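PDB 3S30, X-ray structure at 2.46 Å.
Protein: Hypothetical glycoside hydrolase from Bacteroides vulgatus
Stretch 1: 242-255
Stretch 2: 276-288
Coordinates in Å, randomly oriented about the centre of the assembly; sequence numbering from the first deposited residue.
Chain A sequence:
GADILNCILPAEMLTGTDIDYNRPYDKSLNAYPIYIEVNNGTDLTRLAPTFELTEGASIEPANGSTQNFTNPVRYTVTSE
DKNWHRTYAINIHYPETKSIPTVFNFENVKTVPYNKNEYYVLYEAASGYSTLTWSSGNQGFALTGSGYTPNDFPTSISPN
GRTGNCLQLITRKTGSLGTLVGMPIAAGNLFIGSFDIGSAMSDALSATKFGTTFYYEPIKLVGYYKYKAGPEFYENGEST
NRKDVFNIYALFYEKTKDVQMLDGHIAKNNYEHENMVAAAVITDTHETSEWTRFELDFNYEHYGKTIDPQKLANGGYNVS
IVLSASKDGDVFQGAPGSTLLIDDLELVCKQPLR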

ATOM      1  N   ARG A 242       3.887 -10.780  20.418  1.00 57.09           N
ATOM      2  CA  ARG A 242       4.523  -9.615  19.855  1.00 58.03           C
ATOM      3  C   ARG A 242       3.446  -8.671  19.287  1.00 59.10           C
ATOM      4  O   ARG A 242       2.426  -9.098  18.729  1.00 57.50           O
ATOM      5  N   LYS A 243       3.679  -7.381  19.459  1.00 61.50           N
ATOM      6  CA  LYS A 243       2.708  -6.378  19.074  1.00 61.49           C
ATOM      7  C   LYS A 243       3.035  -5.957  17.642  1.00 58.54           C
ATOM      8  O   LYS A 243       4.094  -5.380  17.383  1.00 58.33           O
ATOM      9  N   ASP A 244       2.131  -6.281  16.720  1.00 55.81           N
ATOM     10  CA  ASP A 244       2.284  -5.928  15.313  1.00 54.87           C
ATOM     11  C   ASP A 244       2.262  -4.410  15.139  1.00 54.81           C
ATOM     12  O   ASP A 244       1.581  -3.696  15.901  1.00 57.20           O
ATOM     13  N   VAL A 245       3.021  -3.916  14.162  1.00 51.57           N
ATOM     14  CA  VAL A 245       2.960  -2.504  13.798  1.00 52.12           C
ATOM     15  C   VAL A 245       2.666  -2.390  12.314  1.00 50.97           C
ATOM     16  O   VAL A 245       2.950  -3.306  11.536  1.00 50.35           O
ATOM     17  N   PHE A 246       2.053  -1.274  11.942  1.00 52.21           N
ATOM     18  CA  PHE A 246       1.650  -1.026  10.571  1.00 51.10           C
ATOM     19  C   PHE A 246       2.654  -0.096   9.908  1.00 50.07           C
ATOM     20  O   PHE A 246       3.527   0.450  10.572  1.00 50.74           O
ATOM     21  N   ASN A 247       2.521   0.102   8.603  1.00 48.63           N
ATOM     22  CA  ASN A 247       3.393   1.051   7.916  1.00 49.67           C
ATOM     23  C   ASN A 247       2.591   1.948   6.987  1.00 48.53           C
ATOM     24  O   ASN A 247       1.593   1.537   6.422  1.00 47.13           O
ATOM     25  N   ILE A 248       3.024   3.196   6.888  1.00 51.06           N
ATOM     26  CA  ILE A 248       2.524   4.141   5.901  1.00 50.58           C
ATOM     27  C   ILE A 248       3.742   4.894   5.380  1.00 51.56           C
ATOM     28  O   ILE A 248       4.553   5.406   6.167  1.00 52.87           O
ATOM     29  N   TYR A 249       3.881   4.943   4.059  1.00 50.95           N
ATOM     30  CA  TYR A 249       4.896   5.779   3.426  1.00 50.53           C
ATOM     31  C   TYR A 249       4.546   6.139   1.975  1.00 50.84           C
ATOM     32  O   TYR A 249       3.591   5.618   1.386  1.00 47.48           O
ATOM     33  N   ALA A 250       5.334   7.049   1.411  1.00 52.31           N
ATOM     34  CA  ALA A 250       5.154   7.476   0.034  1.00 51.81           C
ATOM     35  C   ALA A 250       6.512   7.706  -0.591  1.00 54.59           C
ATOM     36  O   ALA A 250       7.461   8.099   0.093  1.00 55.95           O
ATOM     37  N   LEU A 251       6.586   7.468  -1.895  1.00 55.83           N
ATOM     38  CA  LEU A 251       7.829   7.551  -2.638  1.00 56.76           C
ATOM     39  C   LEU A 251       7.671   8.551  -3.779  1.00 57.76           C
ATOM     40  O   LEU A 251       6.589   8.682  -4.354  1.00 55.88           O
ATOM     41  N   PHE A 252       8.757   9.254  -4.089  1.00 59.55           N
ATOM     42  CA  PHE A 252       8.842  10.105  -5.269  1.00 60.84           C
ATOM     43  C   PHE A 252      10.199   9.849  -5.898  1.00 62.65           C
ATOM     44  O   PHE A 252      11.238  10.054  -5.252  1.00 64.27           O
ATOM     45  N   TYR A 253      10.214   9.389  -7.146  1.00 62.14           N
ATOM     46  CA  TYR A 253      11.485   9.058  -7.778  1.00 62.26           C
ATOM     47  C   TYR A 253      11.561   9.389  -9.258  1.00 63.62           C
ATOM     48  O   TYR A 253      10.560   9.632  -9.924  1.00 62.20           O
ATOM     49  N   GLU A 254      12.792   9.388  -9.751  1.00 67.13           N
ATOM     50  CA  GLU A 254      13.089   9.717 -11.124  1.00 70.20           C
ATOM     51  C   GLU A 254      13.203   8.412 -11.901  1.00 70.95           C
ATOM     52  O   GLU A 254      13.947   7.524 -11.505  1.00 71.09           O
ATOM     53  N   LYS A 255      12.452   8.288 -12.991  1.00 71.98           N
ATOM     54  CA  LYS A 255      12.548   7.106 -13.849  1.00 73.24           C
ATOM     55  C   LYS A 255      13.806   7.150 -14.700  1.00 76.96           C
ATOM     56  O   LYS A 255      14.322   8.230 -15.009  1.00 79.01           O
HETATM   57  N   MSE A 276      15.756   7.223  -6.232  1.00 69.93           N
HETATM   58  CA  MSE A 276      14.968   7.887  -5.196  1.00 68.66           C
HETATM   59  C   MSE A 276      15.254   9.389  -5.064  1.00 69.62           C
HETATM   60  O   MSE A 276      16.408   9.810  -5.033  1.00 72.73           O
ATOM     61  N   VAL A 277      14.188  10.187  -4.975  1.00 68.77           N
ATOM     62  CA  VAL A 277      14.298  11.648  -4.846  1.00 69.61           C
ATOM     63  C   VAL A 277      13.745  12.135  -3.495  1.00 68.76           C
ATOM     64  O   VAL A 277      14.409  12.890  -2.787  1.00 70.63           O
ATOM     65  N   ALA A 278      12.542  11.697  -3.135  1.00 65.73           N
ATOM     66  CA  ALA A 278      11.992  11.992  -1.810  1.00 65.14           C
ATOM     67  C   ALA A 278      11.152  10.842  -1.248  1.00 62.61           C
ATOM     68  O   ALA A 278      10.577  10.050  -1.988  1.00 59.95           O
ATOM     69  N   ALA A 279      11.081  10.789   0.079  1.00 62.50           N
ATOM     70  CA  ALA A 279      10.363   9.742   0.793  1.00 60.02           C
ATOM     71  C   ALA A 279       9.693  10.333   2.031  1.00 59.14           C
ATOM     72  O   ALA A 279      10.288  11.164   2.740  1.00 57.72           O
ATOM     73  N   ALA A 280       8.464   9.883   2.282  1.00 56.46           N
ATOM     74  CA  ALA A 280       7.713  10.266   3.471  1.00 56.12           C
ATOM     75  C   ALA A 280       7.364   9.000   4.236  1.00 55.39           C
ATOM     76  O   ALA A 280       6.679   8.135   3.699  1.00 55.62           O
ATOM     77  N   VAL A 281       7.834   8.894   5.481  1.00 56.10           N
ATOM     78  CA  VAL A 281       7.706   7.672   6.271  1.00 55.34           C
ATOM     79  C   VAL A 281       7.108   7.963   7.641  1.00 56.28           C
ATOM     80  O   VAL A 281       7.592   8.825   8.369  1.00 57.86           O
ATOM     81  N   ILE A 282       6.059   7.233   8.009  1.00 55.33           N
ATOM     82  CA  ILE A 282       5.441   7.430   9.329  1.00 55.35           C
ATOM     83  C   ILE A 282       6.350   6.913  10.437  1.00 57.18           C
ATOM     84  O   ILE A 282       7.041   5.917  10.270  1.00 56.86           O
ATOM     85  N   THR A 283       6.359   7.607  11.566  1.00 61.20           N
ATOM     86  CA  THR A 283       7.151   7.180  12.714  1.00 64.60           C
ATOM     87  C   THR A 283       6.243   6.809  13.896  1.00 65.98           C
ATOM     88  O   THR A 283       6.417   5.747  14.486  1.00 68.23           O
ATOM     89  N   ASP A 284       5.254   7.645  14.213  1.00 66.28           N
ATOM     90  CA  ASP A 284       4.292   7.326  15.272  1.00 67.35           C
ATOM     91  C   ASP A 284       3.257   6.353  14.719  1.00 66.92           C
ATOM     92  O   ASP A 284       2.497   6.691  13.796  1.00 66.65           O
ATOM     93  N   THR A 285       3.222   5.153  15.295  1.00 66.85           N
ATOM     94  CA  THR A 285       2.459   4.032  14.732  1.00 64.25           C
ATOM     95  C   THR A 285       1.535   3.343  15.775  1.00 65.62           C
ATOM     96  O   THR A 285       1.136   2.183  15.586  1.00 64.26           O
ATOM     97  N   HIS A 286       1.190   4.069  16.847  1.00 59.83           N
ATOM     98  CA  HIS A 286       0.444   3.514  17.991  1.00 60.85           C
ATOM     99  C   HIS A 286      -0.975   3.032  17.658  1.00 58.55           C
ATOM    100  O   HIS A 286      -1.609   3.507  16.715  1.00 55.98           O
ATOM    101  N   GLU A 287      -1.466   2.099  18.472  1.00 58.62           N
ATOM    102  CA  GLU A 287      -2.840   1.603  18.363  1.00 56.13           C
ATOM    103  C   GLU A 287      -3.841   2.642  18.820  1.00 55.07           C
ATOM    104  O   GLU A 287      -3.596   3.382  19.779  1.00 55.31           O
ATOM    105  N   THR A 288      -4.993   2.665  18.157  1.00 54.66           N
ATOM    106  CA  THR A 288      -6.076   3.563  18.566  1.00 54.48           C
ATOM    107  C   THR A 288      -7.383   3.238  17.849  1.00 53.35           C
ATOM    108  O   THR A 288      -7.389   2.826  16.685  1.00 56.33           O
TER

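Strands 247-254 and 276-281 run antiparallel. Three alanines in a row, Ala278 to Ala280, give the second strand a low profile, against which Phe252, Leu251 and Ala250 are paired. Ala250 faces Ala280, CB to CB 4.4 Å, a flat patch where two methyls meet and the ladder bonds Ala250 N to Ala280 O at 2.9 Å. On the same face of the sheet, Phe252 (chi1 t) stands beside the small Ala278, its CB 4.3 Å from Ala278 CB, while its ring swings toward Val277, CD2 to CB 4.1 Å.

A beta bulge brings Val277 in. Phe252 O accepts from both Val277 N and Ala278 N, each at 3.0 Å, and the extra residue points its side chain toward the first strand. Val277, chi1 t, sets CG2 3.7 Å from Glu254 N, filling the space beside the backbone there.

The opposite face carries Tyr249, Leu251 and Tyr253 against Val281, Ala279 and selenomethionine Met276. Both tyrosines adopt chi1 p and lead their rings away, leaving mainly CB to touch: Tyr249 CB lies 4.2 Å from Val281 CG2, and Tyr253 CB 4.3 Å from Met276 SE. Met276, m at all three chi angles, reaches along its own strand, CE 3.6 Å from Ala279 CB, and SE lies 3.8 Å from Leu251 CD2.

Beyond the ladder, Ile282 and Thr285 are the bumps. Ile282 (t, t) points toward stretch 1, its CG2 4.0 Å from Ile248 CB and its CD1 4.1 Å from Phe246 CE1. Phe246, chi1 p, brings its ring nearer than its CB direction suggests; Thr285 OG1 sits over one ring face, 3.1 Å from CE2, and donates a weak hydrogen bond to Phe246 O at 3.2 Å. Thr285 CG2 meets Val245 CB at 3.9 Å. At the fringe, Lys243 NZ and Glu287 OE1 remain 4.6 Å apart, beyond a salt bridge.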

ATOM      1  CB  ARG A 242       5.521 -10.015  18.769  1.00 58.05           C
ATOM      2  CG  ARG A 242       6.238  -8.836  18.133  1.00 57.06           C
ATOM      3  CD  ARG A 242       7.264  -9.299  17.133  1.00 60.44           C
ATOM      4  NE  ARG A 242       7.694  -8.219  16.249  1.00 68.56           N
ATOM      5  CZ  ARG A 242       8.508  -8.364  15.201  1.00 68.85           C
ATOM      6  NH1 ARG A 242       8.995  -9.558  14.870  1.00 68.65           N
ATOM      7  NH2 ARG A 242       8.843  -7.299  14.482  1.00 70.61           N
ATOM      8  CB  LYS A 243       2.768  -5.195  20.050  1.00 63.74           C
ATOM      9  CG  LYS A 243       1.511  -4.349  20.091  1.00 72.32           C
ATOM     10  CD  LYS A 243       0.353  -5.060  20.806  1.00 82.96           C
ATOM     11  CE  LYS A 243       0.592  -5.188  22.316  1.00 88.91           C
ATOM     12  NZ  LYS A 243      -0.572  -5.779  23.036  1.00 92.40           N
ATOM     13  CB  ASP A 244       1.148  -6.550  14.487  1.00 55.21           C
ATOM     14  CG  ASP A 244       1.490  -6.685  12.999  1.00 56.49           C
ATOM     15  OD1 ASP A 244       2.610  -6.297  12.563  1.00 48.06           O
ATOM     16  OD2 ASP A 244       0.611  -7.187  12.265  1.00 52.99           O
ATOM     17  CB  VAL A 245       4.250  -1.696  14.210  1.00 55.57           C
ATOM     18  CG1 VAL A 245       4.581  -1.923  15.715  1.00 49.75           C
ATOM     19  CG2 VAL A 245       5.465  -2.043  13.314  1.00 54.41           C
ATOM     20  CB  PHE A 246       0.245  -0.414  10.536  1.00 51.98           C
ATOM     21  CG  PHE A 246       0.160   1.021  11.050  1.00 54.42           C
ATOM     22  CD1 PHE A 246       0.319   2.094  10.187  1.00 53.54           C
ATOM     23  CD2 PHE A 246      -0.146   1.283  12.377  1.00 51.72           C
ATOM     24  CE1 PHE A 246       0.205   3.413  10.644  1.00 54.42           C
ATOM     25  CE2 PHE A 246      -0.264   2.595  12.841  1.00 53.61           C
ATOM     26  CZ  PHE A 246      -0.084   3.658  11.969  1.00 57.41           C
ATOM     27  CB  ASN A 247       4.532   0.333   7.162  1.00 49.03           C
ATOM     28  CG  ASN A 247       5.748   1.245   6.914  1.00 50.05           C
ATOM     29  OD1 ASN A 247       5.733   2.422   7.255  1.00 49.23           O
ATOM     30  ND2 ASN A 247       6.786   0.699   6.300  1.00 43.20           N
ATOM     31  CB  ILE A 248       1.519   5.156   6.514  1.00 51.85           C
ATOM     32  CG1 ILE A 248       0.244   4.450   6.992  1.00 51.10           C
ATOM     33  CG2 ILE A 248       1.143   6.268   5.501  1.00 49.63           C
ATOM     34  CD1 ILE A 248      -0.820   5.439   7.567  1.00 46.98           C
ATOM     35  CB  TYR A 249       6.273   5.111   3.495  1.00 50.80           C
ATOM     36  CG  TYR A 249       6.425   3.843   2.685  1.00 50.43           C
ATOM     37  CD1 TYR A 249       6.061   2.612   3.213  1.00 54.24           C
ATOM     38  CD2 TYR A 249       6.974   3.867   1.404  1.00 52.59           C
ATOM     39  CE1 TYR A 249       6.216   1.448   2.494  1.00 51.07           C
ATOM     40  CE2 TYR A 249       7.121   2.699   0.668  1.00 52.05           C
ATOM     41  CZ  TYR A 249       6.730   1.490   1.220  1.00 53.68           C
ATOM     42  OH  TYR A 249       6.874   0.314   0.515  1.00 60.00           O
ATOM     43  CB  ALA A 250       4.308   8.745  -0.036  1.00 49.79           C
ATOM     44  CB  LEU A 251       8.172   6.173  -3.211  1.00 57.19           C
ATOM     45  CG  LEU A 251       8.249   5.006  -2.219  1.00 55.61           C
ATOM     46  CD1 LEU A 251       8.276   3.676  -2.957  1.00 52.35           C
ATOM     47  CD2 LEU A 251       9.465   5.139  -1.322  1.00 59.38           C
ATOM     48  CB  PHE A 252       8.710  11.580  -4.869  1.00 62.43           C
ATOM     49  CG  PHE A 252       8.710  12.531  -6.029  1.00 62.79           C
ATOM     50  CD1 PHE A 252       7.757  12.421  -7.039  1.00 62.64           C
ATOM     51  CD2 PHE A 252       9.653  13.554  -6.107  1.00 64.27           C
ATOM     52  CE1 PHE A 252       7.754  13.308  -8.116  1.00 59.70           C
ATOM     53  CE2 PHE A 252       9.656  14.446  -7.175  1.00 61.99           C
ATOM     54  CZ  PHE A 252       8.708  14.320  -8.181  1.00 64.95           C
ATOM     55  CB  TYR A 253      11.827   7.585  -7.543  1.00 61.33           C
ATOM     56  CG  TYR A 253      10.828   6.602  -8.121  1.00 61.40           C
ATOM     57  CD1 TYR A 253      10.919   6.181  -9.443  1.00 60.31           C
ATOM     58  CD2 TYR A 253       9.817   6.067  -7.332  1.00 58.41           C
ATOM     59  CE1 TYR A 253      10.021   5.270  -9.969  1.00 59.93           C
ATOM     60  CE2 TYR A 253       8.910   5.157  -7.852  1.00 59.21           C
ATOM     61  CZ  TYR A 253       9.017   4.759  -9.165  1.00 60.72           C
ATOM     62  OH  TYR A 253       8.113   3.856  -9.680  1.00 57.60           O
ATOM     63  CB  GLU A 254      14.392  10.502 -11.170  1.00 72.05           C
ATOM     64  CG  GLU A 254      14.768  11.035 -12.521  1.00 78.39           C
ATOM     65  CD  GLU A 254      16.022  11.896 -12.476  1.00 82.79           C
ATOM     66  OE1 GLU A 254      16.229  12.612 -11.461  1.00 80.18           O
ATOM     67  OE2 GLU A 254      16.788  11.858 -13.464  1.00 79.86           O
ATOM     68  CB  LYS A 255      11.308   6.976 -14.739  1.00 72.57           C
ATOM     69  CG  LYS A 255      10.076   6.475 -13.982  1.00 68.48           C
ATOM     70  CD  LYS A 255       8.867   6.339 -14.872  1.00 65.93           C
ATOM     71  CE  LYS A 255       8.207   7.683 -15.151  1.00 65.32           C
ATOM     72  NZ  LYS A 255       6.802   7.535 -15.628  1.00 63.30           N
HETATM   73  CB  MSE A 276      15.171   7.186  -3.838  1.00 67.97           C
HETATM   74  CG  MSE A 276      14.257   5.965  -3.609  1.00 65.66           C
HETATM   75 SE   MSE A 276      12.365   6.421  -3.461  0.75 57.73          SE
HETATM   76  CE  MSE A 276      12.506   7.813  -2.112  1.00 65.95           C
ATOM     77  CB  VAL A 277      13.587  12.369  -6.011  1.00 70.21           C
ATOM     78  CG1 VAL A 277      13.757  13.880  -5.902  1.00 70.39           C
ATOM     79  CG2 VAL A 277      14.122  11.870  -7.358  1.00 67.66           C
ATOM     80  CB  ALA A 278      11.169  13.293  -1.839  1.00 65.00           C
ATOM     81  CB  ALA A 279      11.328   8.607   1.205  1.00 60.15           C
ATOM     82  CB  ALA A 280       6.455  11.032   3.082  1.00 53.39           C
ATOM     83  CB  VAL A 281       9.096   6.967   6.444  1.00 58.14           C
ATOM     84  CG1 VAL A 281       8.959   5.616   7.177  1.00 47.80           C
ATOM     85  CG2 VAL A 281       9.767   6.764   5.080  1.00 54.40           C
ATOM     86  CB  ILE A 282       4.062   6.756   9.421  1.00 53.72           C
ATOM     87  CG1 ILE A 282       3.257   7.324  10.598  1.00 54.63           C
ATOM     88  CG2 ILE A 282       4.211   5.241   9.521  1.00 49.82           C
ATOM     89  CD1 ILE A 282       1.756   7.196  10.434  1.00 47.63           C
ATOM     90  CB  THR A 283       8.250   8.239  13.076  1.00 67.94           C
ATOM     91  OG1 THR A 283       7.652   9.506  13.376  1.00 65.72           O
ATOM     92  CG2 THR A 283       9.223   8.422  11.883  1.00 64.83           C
ATOM     93  CB  ASP A 284       3.614   8.594  15.785  1.00 68.98           C
ATOM     94  CG  ASP A 284       2.927   8.396  17.123  1.00 72.78           C
ATOM     95  OD1 ASP A 284       2.429   7.282  17.389  1.00 67.14           O
ATOM     96  OD2 ASP A 284       2.893   9.367  17.922  1.00 76.60           O
ATOM     97  CB  THR A 285       3.463   3.025  14.132  1.00 62.20           C
ATOM     98  OG1 THR A 285       2.862   2.304  13.060  1.00 69.48           O
ATOM     99  CG2 THR A 285       3.998   2.064  15.170  1.00 64.48           C
ATOM    100  CB  HIS A 286       0.381   4.525  19.176  1.00 61.58           C
ATOM    101  CG  HIS A 286      -0.458   5.741  18.913  1.00 57.68           C
ATOM    102  ND1 HIS A 286       0.035   6.866  18.290  1.00 60.40           N
ATOM    103  CD2 HIS A 286      -1.753   6.017  19.204  1.00 63.26           C
ATOM    104  CE1 HIS A 286      -0.922   7.775  18.189  1.00 57.51           C
ATOM    105  NE2 HIS A 286      -2.018   7.285  18.741  1.00 55.95           N
ATOM    106  CB  GLU A 287      -3.044   0.351  19.228  1.00 57.41           C
ATOM    107  CG  GLU A 287      -2.194  -0.831  18.831  1.00 58.27           C
ATOM    108  CD  GLU A 287      -2.570  -2.079  19.590  1.00 60.44           C
ATOM    109  OE1 GLU A 287      -2.242  -2.181  20.793  1.00 71.16           O
ATOM    110  OE2 GLU A 287      -3.202  -2.960  18.984  1.00 59.36           O
ATOM    111  CB  THR A 288      -5.703   5.056  18.329  1.00 53.90           C
ATOM    112  OG1 THR A 288      -6.834   5.884  18.604  1.00 55.05           O
ATOM    113  CG2 THR A 288      -5.263   5.296  16.895  1.00 51.85           C
TER